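Local coordinates for protein sortase (Actinomyces oris, PDB 5UTT) that is probably a class E-type sortase, a transpeptidase-family enzyme that would cleave sorting signals and attach surface proteins to the cell wall, at residues 16-21 and 106-111. Sequence-based numbering, arbitrary orientation.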
loop_
_atom_site.group_PDB
_atom_site.type_symbol
_atom_site.label_atom_id
_atom_site.label_comp_id
_atom_site.label_asym_id
_atom_site.label_seq_id
_atom_site.Cartn_x
_atom_site.Cartn_y
_atom_site.Cartn_z
ATOM N N ALA A 16 -10.305 -2.086 16.655
ATOM C CA ALA A 16 -10.290 -2.574 15.290
ATOM C C ALA A 16 -10.858 -1.512 14.331
ATOM O O ALA A 16 -11.868 -0.856 14.611
ATOM C CB ALA A 16 -11.022 -3.897 15.170
ATOM N N PRO A 17 -10.189 -1.337 13.191
ATOM C CA PRO A 17 -10.713 -0.406 12.194
ATOM C C PRO A 17 -11.886 -0.954 11.393
ATOM O O PRO A 17 -12.083 -2.163 11.337
ATOM C CB PRO A 17 -9.528 -0.207 11.268
ATOM C CG PRO A 17 -8.814 -1.503 11.289
ATOM C CD PRO A 17 -8.962 -2.000 12.744
ATOM N N PRO A 18 -12.628 -0.060 10.703
ATOM C CA PRO A 18 -13.666 -0.550 9.817
ATOM C C PRO A 18 -13.052 -1.330 8.655
ATOM O O PRO A 18 -11.970 -0.974 8.174
ATOM C CB PRO A 18 -14.365 0.726 9.329
ATOM C CG PRO A 18 -13.875 1.822 10.189
ATOM C CD PRO A 18 -12.543 1.406 10.719
ATOM N N VAL A 19 -13.731 -2.390 8.214
ATOM C CA VAL A 19 -13.234 -3.208 7.129
ATOM C C VAL A 19 -13.874 -2.717 5.847
ATOM O O VAL A 19 -15.071 -2.466 5.808
ATOM C CB VAL A 19 -13.525 -4.697 7.336
ATOM C CG1 VAL A 19 -13.014 -5.509 6.152
ATOM C CG2 VAL A 19 -12.849 -5.191 8.617
ATOM N N MET A 20 -13.076 -2.547 4.809
ATOM C CA MET A 20 -13.649 -2.190 3.506
ATOM C C MET A 20 -14.318 -3.415 2.877
ATOM O O MET A 20 -13.787 -4.518 2.930
ATOM C CB MET A 20 -12.566 -1.656 2.576
ATOM C CG MET A 20 -11.896 -0.374 3.023
ATOM S SD MET A 20 -12.995 1.031 3.128
ATOM C CE MET A 20 -13.105 1.506 1.403
ATOM N N GLU A 21 -15.464 -3.196 2.239
ATOM C CA GLU A 21 -16.144 -4.230 1.454
ATOM C C GLU A 21 -15.419 -4.393 0.123
ATOM O O GLU A 21 -14.959 -3.414 -0.435
ATOM C CB GLU A 21 -17.590 -3.809 1.175
ATOM C CG GLU A 21 -18.415 -3.673 2.452
ATOM C CD GLU A 21 -19.898 -3.467 2.214
ATOM O OE1 GLU A 21 -20.295 -3.040 1.091
ATOM O OE2 GLU A 21 -20.670 -3.737 3.173
ATOM N N ALA A 106 -13.110 6.946 1.824
ATOM C CA ALA A 106 -14.134 7.949 1.985
ATOM C C ALA A 106 -14.454 8.270 3.458
ATOM O O ALA A 106 -14.796 9.405 3.810
ATOM C CB ALA A 106 -15.386 7.543 1.252
ATOM N N LYS A 107 -14.378 7.257 4.303
ATOM C CA LYS A 107 -14.746 7.392 5.710
ATOM C C LYS A 107 -13.578 7.368 6.714
ATOM O O LYS A 107 -13.694 7.816 7.876
ATOM C CB LYS A 107 -15.747 6.258 6.027
ATOM C CG LYS A 107 -16.990 6.312 5.151
ATOM C CD LYS A 107 -18.068 5.261 5.461
ATOM C CE LYS A 107 -19.142 5.301 4.382
ATOM N NZ LYS A 107 -20.076 4.147 4.373
ATOM N N THR A 108 -12.432 6.868 6.279
ATOM C CA THR A 108 -11.398 6.402 7.198
ATOM C C THR A 108 -9.969 6.678 6.777
ATOM O O THR A 108 -9.672 6.619 5.609
ATOM C CB THR A 108 -11.565 4.876 7.467
ATOM O OG1 THR A 108 -12.920 4.622 7.873
ATOM C CG2 THR A 108 -10.559 4.374 8.555
ATOM N N TRP A 109 -9.106 7.047 7.720
ATOM C CA TRP A 109 -7.655 7.043 7.492
ATOM C C TRP A 109 -7.098 5.779 8.093
ATOM O O TRP A 109 -7.276 5.548 9.304
ATOM C CB TRP A 109 -6.988 8.229 8.169
ATOM C CG TRP A 109 -7.324 9.558 7.583
ATOM C CD1 TRP A 109 -8.266 10.430 8.032
ATOM C CD2 TRP A 109 -6.684 10.204 6.464
ATOM N NE1 TRP A 109 -8.292 11.561 7.246
ATOM C CE2 TRP A 109 -7.318 11.451 6.285
ATOM C CE3 TRP A 109 -5.647 9.842 5.598
ATOM C CZ2 TRP A 109 -6.921 12.345 5.272
ATOM C CZ3 TRP A 109 -5.262 10.725 4.614
ATOM C CH2 TRP A 109 -5.891 11.958 4.471
ATOM N N TYR A 110 -6.422 4.953 7.287
ATOM C CA TYR A 110 -5.708 3.800 7.817
ATOM C C TYR A 110 -4.217 4.077 7.818
ATOM O O TYR A 110 -3.627 4.347 6.753
ATOM C CB TYR A 110 -5.960 2.573 6.975
ATOM C CG TYR A 110 -7.394 2.122 6.888
ATOM C CD1 TYR A 110 -8.250 2.622 5.914
ATOM C CD2 TYR A 110 -7.888 1.123 7.721
ATOM C CE1 TYR A 110 -9.535 2.183 5.800
ATOM C CE2 TYR A 110 -9.188 0.698 7.613
ATOM C CZ TYR A 110 -10.008 1.208 6.649
ATOM O OH TYR A 110 -11.296 0.787 6.545
ATOM N N VAL A 111 -3.615 3.998 9.006
ATOM C CA VAL A 111 -2.190 4.271 9.117
ATOM C C VAL A 111 -1.419 3.005 9.534
ATOM O O VAL A 111 -1.650 2.394 10.623
ATOM C CB VAL A 111 -1.855 5.449 10.073
ATOM C CG1 VAL A 111 -0.344 5.604 10.188
ATOM C CG2 VAL A 111 -2.513 6.774 9.688
#
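Tyr110, near the start of strand 108-120 in the sortase beta-barrel, reaches out to Pro18 in the N-terminal loop before strand 28-33. A single hydrogen bond ties the two parts together: Tyr110 OH donates to the backbone carbonyl Pro18 O at 2.5 Å, a very short bond. Pro18 O lies in the plane of the phenol, at the edge of the ring, and sits 3.3 Å from both Tyr110 CE2 and Tyr110 CZ.

The tight part of the contact gathers around this ring. Pro17 sets its CB against Tyr110 CE2 at 3.8 Å. Pro17 is buried, with Phe169 and Trp172 of strand 161-174 also against it, and Trp172 touches Pro18 as well. On one face of the ring, the Thr108 methyl CG2 stands 3.6 Å above the plane, displaced toward the rim. Thr108 CG2 is anti to its own backbone N, which leaves OG1 beside that N and pointing to the loop.

Toward solvent the fit slackens. Here the partly exposed Pro18 and Thr108 meet tip to tip, with Thr108 OG1 3.8 Å from Pro18 CG. Val19, exposed, turns its side chain away from the strand. Met20, partly exposed, comes to the phenol oxygen from the loop, and its backbone bonds to Leu70. Its side chain crosses that of Tyr110 obliquely and is bent at chi2 (-63°). This bend keeps the sulphur close to the phenol oxygen: Met20 SD lies 3.8 Å from Tyr110 OH, the same distance as Met20 CG.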